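DnaJ homolog subfamily C member 3 (Mus musculus, PDB 3IEG) acts as a co-chaperone of the endoplasmic reticulum unfolded protein response, binding misfolded proteins through its tetratricopeptide repeats and stimulating Hsp70-type ATPase activity. Local coordinates at residues K287-I292 against L317-Y322; A308-A313 against Q340-G345. All blocks are in the same frame, centred on the assembly; numbering follows the deposited sequence.

Interaction 1. Residues K287-I292 against L317-Y322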
ATOM      1  N   LYS A 287     -21.541  -5.180 -35.727  1.00 47.35           N
ATOM      2  CA  LYS A 287     -21.520  -3.923 -36.471  1.00 47.55           C
ATOM      3  C   LYS A 287     -20.087  -3.602 -36.924  1.00 47.32           C
ATOM      4  O   LYS A 287     -19.428  -2.721 -36.377  1.00 47.37           O
ATOM      5  CB  LYS A 287     -22.170  -2.804 -35.648  1.00 47.30           C
ATOM      6  CG  LYS A 287     -23.688  -2.953 -35.607  1.00 48.05           C
ATOM      7  CD  LYS A 287     -24.392  -1.955 -34.701  1.00 48.86           C
ATOM      8  CE  LYS A 287     -25.913  -2.025 -34.940  1.00 51.30           C
ATOM      9  NZ  LYS A 287     -26.733  -1.475 -33.817  1.00 51.85           N
ATOM     10  N   PRO A 288     -19.611  -4.324 -37.952  1.00 47.36           N
ATOM     11  CA  PRO A 288     -18.197  -4.425 -38.314  1.00 47.25           C
ATOM     12  C   PRO A 288     -17.490  -3.128 -38.683  1.00 47.46           C
ATOM     13  O   PRO A 288     -16.355  -2.938 -38.269  1.00 47.70           O
ATOM     14  CB  PRO A 288     -18.212  -5.375 -39.510  1.00 47.32           C
ATOM     15  CG  PRO A 288     -19.587  -5.280 -40.058  1.00 47.48           C
ATOM     16  CD  PRO A 288     -20.459  -5.108 -38.865  1.00 47.23           C
ATOM     17  N   VAL A 289     -18.134  -2.250 -39.452  1.00 47.83           N
ATOM     18  CA  VAL A 289     -17.494  -0.996 -39.884  1.00 47.98           C
ATOM     19  C   VAL A 289     -17.014  -0.184 -38.686  1.00 48.10           C
ATOM     20  O   VAL A 289     -15.849   0.207 -38.630  1.00 48.15           O
ATOM     21  CB  VAL A 289     -18.419  -0.115 -40.786  1.00 48.16           C
ATOM     22  CG1 VAL A 289     -17.700   1.171 -41.217  1.00 47.81           C
ATOM     23  CG2 VAL A 289     -18.897  -0.895 -42.017  1.00 48.53           C
ATOM     24  N   GLU A 290     -17.914   0.054 -37.731  1.00 48.39           N
ATOM     25  CA  GLU A 290     -17.588   0.814 -36.521  1.00 48.94           C
ATOM     26  C   GLU A 290     -16.594   0.048 -35.662  1.00 48.53           C
ATOM     27  O   GLU A 290     -15.684   0.635 -35.087  1.00 48.60           O
ATOM     28  CB  GLU A 290     -18.840   1.158 -35.705  1.00 49.33           C
ATOM     29  CG  GLU A 290     -19.919   1.947 -36.458  1.00 51.93           C
ATOM     30  CD  GLU A 290     -20.938   1.038 -37.157  1.00 55.77           C
ATOM     31  OE1 GLU A 290     -20.571   0.349 -38.146  1.00 56.64           O
ATOM     32  OE2 GLU A 290     -22.112   1.014 -36.712  1.00 56.95           O
ATOM     33  N   ALA A 291     -16.762  -1.266 -35.598  1.00 48.25           N
ATOM     34  CA  ALA A 291     -15.867  -2.118 -34.841  1.00 48.17           C
ATOM     35  C   ALA A 291     -14.415  -1.940 -35.268  1.00 48.44           C
ATOM     36  O   ALA A 291     -13.553  -1.712 -34.416  1.00 48.13           O
ATOM     37  CB  ALA A 291     -16.285  -3.572 -34.952  1.00 48.13           C
ATOM     38  N   ILE A 292     -14.138  -2.019 -36.574  1.00 48.84           N
ATOM     39  CA  ILE A 292     -12.748  -1.913 -37.027  1.00 49.10           C
ATOM     40  C   ILE A 292     -12.174  -0.511 -36.818  1.00 49.29           C
ATOM     41  O   ILE A 292     -10.983  -0.384 -36.559  1.00 49.36           O
ATOM     42  CB  ILE A 292     -12.470  -2.425 -38.483  1.00 49.07           C
ATOM     43  CG1 ILE A 292     -12.559  -1.291 -39.501  1.00 50.10           C
ATOM     44  CG2 ILE A 292     -13.356  -3.615 -38.856  1.00 48.67           C
ATOM     45  CD1 ILE A 292     -11.337  -1.184 -40.410  1.00 52.08           C
ATOM     46  N   LEU A 317     -14.043 -10.852 -40.148  1.00 47.71           N
ATOM     47  CA  LEU A 317     -14.717 -12.038 -40.667  1.00 48.68           C
ATOM     48  C   LEU A 317     -16.126 -11.758 -41.204  1.00 49.35           C
ATOM     49  O   LEU A 317     -16.532 -12.343 -42.212  1.00 49.37           O
ATOM     50  CB  LEU A 317     -14.780 -13.131 -39.590  1.00 48.72           C
ATOM     51  CG  LEU A 317     -13.482 -13.794 -39.124  1.00 49.01           C
ATOM     52  CD1 LEU A 317     -13.752 -14.698 -37.925  1.00 49.28           C
ATOM     53  CD2 LEU A 317     -12.836 -14.584 -40.253  1.00 48.60           C
ATOM     54  N   ILE A 318     -16.878 -10.893 -40.526  1.00 50.23           N
ATOM     55  CA  ILE A 318     -18.173 -10.471 -41.055  1.00 51.09           C
ATOM     56  C   ILE A 318     -17.918  -9.803 -42.402  1.00 51.94           C
ATOM     57  O   ILE A 318     -18.571 -10.113 -43.393  1.00 51.97           O
ATOM     58  CB  ILE A 318     -18.952  -9.557 -40.072  1.00 51.09           C
ATOM     59  CG1 ILE A 318     -19.116 -10.271 -38.720  1.00 50.97           C
ATOM     60  CG2 ILE A 318     -20.324  -9.168 -40.656  1.00 50.10           C
ATOM     61  CD1 ILE A 318     -19.602  -9.389 -37.568  1.00 50.96           C
ATOM     62  N   GLU A 319     -16.913  -8.938 -42.440  1.00 53.26           N
ATOM     63  CA  GLU A 319     -16.492  -8.267 -43.667  1.00 54.66           C
ATOM     64  C   GLU A 319     -15.788  -9.182 -44.672  1.00 55.60           C
ATOM     65  O   GLU A 319     -15.294  -8.712 -45.700  1.00 55.84           O
ATOM     66  CB  GLU A 319     -15.566  -7.105 -43.329  1.00 54.68           C
ATOM     67  CG  GLU A 319     -16.208  -6.005 -42.539  1.00 55.49           C
ATOM     68  CD  GLU A 319     -17.269  -5.281 -43.323  1.00 56.96           C
ATOM     69  OE1 GLU A 319     -18.430  -5.748 -43.318  1.00 57.58           O
ATOM     70  OE2 GLU A 319     -16.939  -4.240 -43.933  1.00 58.27           O
ATOM     71  N   GLU A 320     -15.729 -10.476 -44.372  1.00 56.76           N
ATOM     72  CA  GLU A 320     -15.107 -11.467 -45.262  1.00 58.33           C
ATOM     73  C   GLU A 320     -13.646 -11.169 -45.598  1.00 59.06           C
ATOM     74  O   GLU A 320     -13.091 -11.715 -46.549  1.00 59.16           O
ATOM     75  CB  GLU A 320     -15.954 -11.699 -46.532  1.00 58.22           C
ATOM     76  CG  GLU A 320     -17.067 -12.740 -46.328  1.00 58.78           C
ATOM     77  CD  GLU A 320     -18.219 -12.642 -47.328  1.00 59.17           C
ATOM     78  OE1 GLU A 320     -18.122 -11.884 -48.321  1.00 60.05           O
ATOM     79  OE2 GLU A 320     -19.238 -13.338 -47.109  1.00 60.71           O
HETATM   80  N   MSE A 321     -13.030 -10.306 -44.798  1.00 60.25           N
HETATM   81  CA  MSE A 321     -11.623  -9.974 -44.943  1.00 61.92           C
HETATM   82  C   MSE A 321     -10.798 -10.947 -44.123  1.00 61.13           C
HETATM   83  O   MSE A 321     -10.264 -10.604 -43.074  1.00 61.14           O
HETATM   84  CB  MSE A 321     -11.378  -8.539 -44.497  1.00 61.82           C
HETATM   85  CG  MSE A 321     -12.257  -7.537 -45.214  1.00 62.94           C
HETATM   86 SE   MSE A 321     -12.119  -5.771 -44.409  1.00 66.80          SE
HETATM   87  CE  MSE A 321     -13.262  -4.718 -45.637  1.00 64.42           C
ATOM     88  N   TYR A 322     -10.704 -12.170 -44.628  1.00 61.25           N
ATOM     89  CA  TYR A 322     -10.097 -13.284 -43.911  1.00 61.24           C
ATOM     90  C   TYR A 322      -8.608 -13.085 -43.608  1.00 61.18           C
ATOM     91  O   TYR A 322      -8.144 -13.426 -42.519  1.00 60.89           O
ATOM     92  CB  TYR A 322     -10.340 -14.590 -44.678  1.00 61.51           C
ATOM     93  CG  TYR A 322     -11.812 -14.891 -44.938  1.00 61.88           C
ATOM     94  CD1 TYR A 322     -12.346 -14.827 -46.226  1.00 61.92           C
ATOM     95  CD2 TYR A 322     -12.670 -15.237 -43.888  1.00 62.10           C
ATOM     96  CE1 TYR A 322     -13.704 -15.101 -46.461  1.00 62.62           C
ATOM     97  CE2 TYR A 322     -14.025 -15.509 -44.109  1.00 62.05           C
ATOM     98  CZ  TYR A 322     -14.538 -15.441 -45.393  1.00 62.54           C
ATOM     99  OH  TYR A 322     -15.876 -15.715 -45.600  1.00 62.11           O
TER
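Pro288, opening the second helix of tetratricopeptide repeat 8, meets Ile318 and Glu319 at the C-terminal end of helix 306-318 and the turn that follows it, a helix-start to helix-end junction within the superhelical TPR stack. The chain is the TPR domain of the protein, without its J domain. The two backbones draw nearest at Pro288 and Ile318, whose CA atoms are 6.6 Å apart. Contact is carried by the proline ring. Its CG lies 4.0 Å from Ile318 CG2, the branch set anti to the backbone N, and the two side chains cross at about a right angle. Glu319 lies across the ring too: its CG packs 3.7 Å from Pro288 CB, and its OE1 is 3.5 Å from Pro288 CG. The glutamate chain bends at chi2 (-66°), which turns the carboxylate toward the ring and brings OE2 to 4.3 Å from Val289 CG2. No hydrogen bond joins the segments, although the start of helix 288-301 would probably favour a negative charge nearby. Replacing Glu319 by an alanine removes CG and the carboxylate, and would probably open a gap beside Pro288 CB and leave Val289 CG2 without its neighbour on this side. Just beyond, Glu320 takes a positive phi of 57° in a Schellman motif that ends the helix, and selenomethionine Met321 leads into the next one. Around this surface junction, Ala291 and Ile292 rest on Ala315 of helix 306-318, Ala291 also reaches Phe282 of helix 268-284, and Leu317 and Tyr322 turn to helix 340-357.

Interaction 2. Residues A308-A313 against Q340-G345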
ATOM      1  N   ALA A 308      -8.732  -6.392 -28.056  1.00 46.67           N
ATOM      2  CA  ALA A 308      -8.946  -5.537 -29.227  1.00 46.10           C
ATOM      3  C   ALA A 308      -8.592  -6.268 -30.516  1.00 45.59           C
ATOM      4  O   ALA A 308      -9.281  -6.118 -31.530  1.00 45.58           O
ATOM      5  CB  ALA A 308      -8.141  -4.235 -29.103  1.00 45.73           C
ATOM      6  N   LEU A 309      -7.520  -7.055 -30.471  1.00 44.83           N
ATOM      7  CA  LEU A 309      -7.123  -7.871 -31.611  1.00 44.49           C
ATOM      8  C   LEU A 309      -8.194  -8.900 -31.965  1.00 44.36           C
ATOM      9  O   LEU A 309      -8.599  -9.003 -33.126  1.00 44.19           O
ATOM     10  CB  LEU A 309      -5.778  -8.551 -31.355  1.00 44.26           C
ATOM     11  CG  LEU A 309      -4.586  -7.593 -31.422  1.00 44.35           C
ATOM     12  CD1 LEU A 309      -3.334  -8.226 -30.833  1.00 42.63           C
ATOM     13  CD2 LEU A 309      -4.349  -7.107 -32.856  1.00 44.64           C
ATOM     14  N   LYS A 310      -8.656  -9.641 -30.959  1.00 44.09           N
ATOM     15  CA  LYS A 310      -9.680 -10.669 -31.146  1.00 44.31           C
ATOM     16  C   LYS A 310     -10.978 -10.071 -31.665  1.00 43.88           C
ATOM     17  O   LYS A 310     -11.612 -10.632 -32.563  1.00 43.92           O
ATOM     18  CB  LYS A 310      -9.955 -11.414 -29.832  1.00 44.49           C
ATOM     19  CG  LYS A 310      -8.882 -12.432 -29.420  1.00 45.27           C
ATOM     20  CD  LYS A 310      -8.930 -12.764 -27.919  1.00 45.35           C
ATOM     21  CE  LYS A 310     -10.233 -13.452 -27.522  1.00 46.80           C
ATOM     22  NZ  LYS A 310     -10.264 -13.703 -26.059  1.00 48.12           N
ATOM     23  N   ASP A 311     -11.366  -8.931 -31.097  1.00 43.55           N
ATOM     24  CA  ASP A 311     -12.622  -8.295 -31.465  1.00 43.12           C
ATOM     25  C   ASP A 311     -12.564  -7.680 -32.863  1.00 43.28           C
ATOM     26  O   ASP A 311     -13.541  -7.778 -33.622  1.00 43.01           O
ATOM     27  CB  ASP A 311     -13.079  -7.292 -30.398  1.00 42.76           C
ATOM     28  CG  ASP A 311     -13.553  -7.976 -29.127  1.00 41.61           C
ATOM     29  OD1 ASP A 311     -13.927  -9.154 -29.195  1.00 41.00           O
ATOM     30  OD2 ASP A 311     -13.552  -7.348 -28.054  1.00 40.29           O
ATOM     31  N   ARG A 312     -11.425  -7.072 -33.209  1.00 43.31           N
ATOM     32  CA  ARG A 312     -11.219  -6.600 -34.580  1.00 43.67           C
ATOM     33  C   ARG A 312     -11.210  -7.779 -35.556  1.00 44.15           C
ATOM     34  O   ARG A 312     -11.846  -7.716 -36.610  1.00 44.35           O
ATOM     35  CB  ARG A 312      -9.952  -5.759 -34.741  1.00 43.47           C
ATOM     36  CG  ARG A 312      -9.911  -5.053 -36.092  1.00 43.39           C
ATOM     37  CD  ARG A 312      -8.868  -3.976 -36.174  1.00 42.80           C
ATOM     38  NE  ARG A 312      -7.537  -4.559 -36.254  1.00 43.81           N
ATOM     39  CZ  ARG A 312      -6.411  -3.867 -36.390  1.00 43.76           C
ATOM     40  NH1 ARG A 312      -6.434  -2.538 -36.458  1.00 42.83           N
ATOM     41  NH2 ARG A 312      -5.259  -4.517 -36.449  1.00 43.96           N
ATOM     42  N   ALA A 313     -10.507  -8.852 -35.194  1.00 44.38           N
ATOM     43  CA  ALA A 313     -10.549 -10.080 -35.965  1.00 44.75           C
ATOM     44  C   ALA A 313     -11.999 -10.482 -36.222  1.00 45.15           C
ATOM     45  O   ALA A 313     -12.430 -10.537 -37.369  1.00 45.16           O
ATOM     46  CB  ALA A 313      -9.795 -11.190 -35.251  1.00 44.81           C
ATOM     47  N   GLN A 340      -6.463 -21.051 -25.371  1.00 78.37           N
ATOM     48  CA  GLN A 340      -7.372 -21.875 -26.152  1.00 77.89           C
ATOM     49  C   GLN A 340      -8.350 -21.039 -26.977  1.00 77.31           C
ATOM     50  O   GLN A 340      -8.788 -21.465 -28.047  1.00 77.38           O
ATOM     51  CB  GLN A 340      -8.141 -22.817 -25.221  1.00 78.03           C
ATOM     52  CG  GLN A 340      -8.940 -23.904 -25.935  1.00 78.72           C
ATOM     53  CD  GLN A 340     -10.087 -24.436 -25.093  1.00 79.35           C
ATOM     54  OE1 GLN A 340     -11.245 -24.391 -25.511  1.00 79.51           O
ATOM     55  NE2 GLN A 340      -9.771 -24.931 -23.897  1.00 79.36           N
ATOM     56  N   GLN A 341      -8.689 -19.851 -26.481  1.00 76.56           N
ATOM     57  CA  GLN A 341      -9.688 -19.020 -27.140  1.00 75.70           C
ATOM     58  C   GLN A 341      -9.161 -18.397 -28.429  1.00 75.05           C
ATOM     59  O   GLN A 341      -9.881 -18.344 -29.418  1.00 75.03           O
ATOM     60  CB  GLN A 341     -10.231 -17.950 -26.199  1.00 75.78           C
ATOM     61  CG  GLN A 341     -11.702 -17.637 -26.438  1.00 76.00           C
ATOM     62  CD  GLN A 341     -12.245 -16.604 -25.471  1.00 76.29           C
ATOM     63  OE1 GLN A 341     -12.028 -16.692 -24.261  1.00 75.74           O
ATOM     64  NE2 GLN A 341     -12.958 -15.615 -26.003  1.00 76.44           N
ATOM     65  N   ILE A 342      -7.912 -17.938 -28.422  1.00 74.19           N
ATOM     66  CA  ILE A 342      -7.286 -17.426 -29.637  1.00 73.33           C
ATOM     67  C   ILE A 342      -7.228 -18.520 -30.704  1.00 73.22           C
ATOM     68  O   ILE A 342      -7.701 -18.322 -31.823  1.00 73.08           O
ATOM     69  CB  ILE A 342      -5.883 -16.849 -29.373  1.00 73.31           C
ATOM     70  CG1 ILE A 342      -5.979 -15.602 -28.489  1.00 73.14           C
ATOM     71  CG2 ILE A 342      -5.198 -16.509 -30.684  1.00 73.08           C
ATOM     72  CD1 ILE A 342      -4.643 -15.036 -28.044  1.00 72.96           C
ATOM     73  N   ARG A 343      -6.677 -19.676 -30.338  1.00 72.98           N
ATOM     74  CA  ARG A 343      -6.585 -20.822 -31.244  1.00 72.79           C
ATOM     75  C   ARG A 343      -7.901 -21.122 -31.946  1.00 72.35           C
ATOM     76  O   ARG A 343      -7.931 -21.256 -33.166  1.00 72.51           O
ATOM     77  CB  ARG A 343      -6.106 -22.080 -30.513  1.00 72.97           C
ATOM     78  CG  ARG A 343      -4.603 -22.154 -30.275  1.00 73.92           C
ATOM     79  CD  ARG A 343      -4.151 -23.588 -29.993  1.00 75.36           C
ATOM     80  NE  ARG A 343      -5.023 -24.278 -29.037  1.00 76.05           N
ATOM     81  CZ  ARG A 343      -4.897 -24.218 -27.711  1.00 76.89           C
ATOM     82  NH1 ARG A 343      -3.925 -23.498 -27.154  1.00 77.22           N
ATOM     83  NH2 ARG A 343      -5.746 -24.885 -26.935  1.00 77.49           N
ATOM     84  N   GLU A 344      -8.981 -21.234 -31.174  1.00 71.83           N
ATOM     85  CA  GLU A 344     -10.297 -21.585 -31.721  1.00 71.45           C
ATOM     86  C   GLU A 344     -10.711 -20.650 -32.866  1.00 70.49           C
ATOM     87  O   GLU A 344     -11.170 -21.106 -33.921  1.00 70.56           O
ATOM     88  CB  GLU A 344     -11.373 -21.595 -30.619  1.00 71.58           C
ATOM     89  CG  GLU A 344     -11.489 -22.913 -29.817  1.00 72.50           C
ATOM     90  CD  GLU A 344     -12.625 -22.891 -28.781  1.00 72.36           C
ATOM     91  OE1 GLU A 344     -12.617 -21.997 -27.899  1.00 73.41           O
ATOM     92  OE2 GLU A 344     -13.519 -23.771 -28.844  1.00 72.94           O
ATOM     93  N   GLY A 345     -10.523 -19.350 -32.645  1.00 69.30           N
ATOM     94  CA  GLY A 345     -10.900 -18.318 -33.602  1.00 67.60           C
ATOM     95  C   GLY A 345     -10.005 -18.307 -34.818  1.00 66.42           C
ATOM     96  O   GLY A 345     -10.490 -18.191 -35.939  1.00 66.47           O
TER
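Lys310 reaches from helix 306-318, the first helix of tetratricopeptide repeat 9, to Gln341 and Ile342 in the opening turns of helix 340-357, the helix that closes the TPR stack at its C-terminal end. This part of the chain probably belongs to a flexible linker, yet in the crystal it is helical and packed. The CA atoms of Lys310 and Ile342 stand 7.3 Å apart, the nearest approach of the two backbones, and one long side chain does most of the bridging. Lys310 starts with CG anti to its carbonyl carbon and beside the backbone N (chi1 -76°), then runs out nearly straight until a bend at chi3 (64°). That bend brings CE and NZ to the amide end of Gln341, while CD remains beside Ile342. The glutamine chain is extended beyond CG, carrying its amide out to the lysine end; NZ comes to 3.6 Å from Gln341 CD. The lysine chain crosses both partners at about a right angle, so each meeting is local. Ile342 places its CG1 anti to its carbonyl carbon (chi1 -66°), which turns that branch to Lys310 CD; it is the buried member of the group, whereas Gln341 is exposed to solvent. The chemistry is therefore graded along a single side chain, CD against the buried Ile342 and the ammonium beside the exposed Gln341. Ile342 also touches Gln333 of helix 322-333, and Asp311 OD2, next along from Lys310, is hydrogen-bonded to His280 ND1. On the linker side, Gln341 N bonds to Asp339 OD2 where the helix starts. The apolar end of the contact comes down to Lys310 CD lying 4.1 Å from Ile342 CG1.

In the fold
Both contacts draw on helix 306-318, interaction 1 at its C-terminal end and interaction 2 nearer its start, and their centres are about 13 Å apart. They touch lightly where Ile292 O lies 4.2 Å from Arg312 CD. The first joins the helix end to helix 288-301, the second joins earlier turns to helix 340-357, though both segments have further neighbours. Interaction 1 is a surface junction with no buried residue among those that touch, in which a rigid proline ring takes both an apolar and an acidic neighbour. Interaction 2 is partly buried and depends on a long, flexible lysine whose CD packs against a buried isoleucine while its charged end lies by an exposed glutamine.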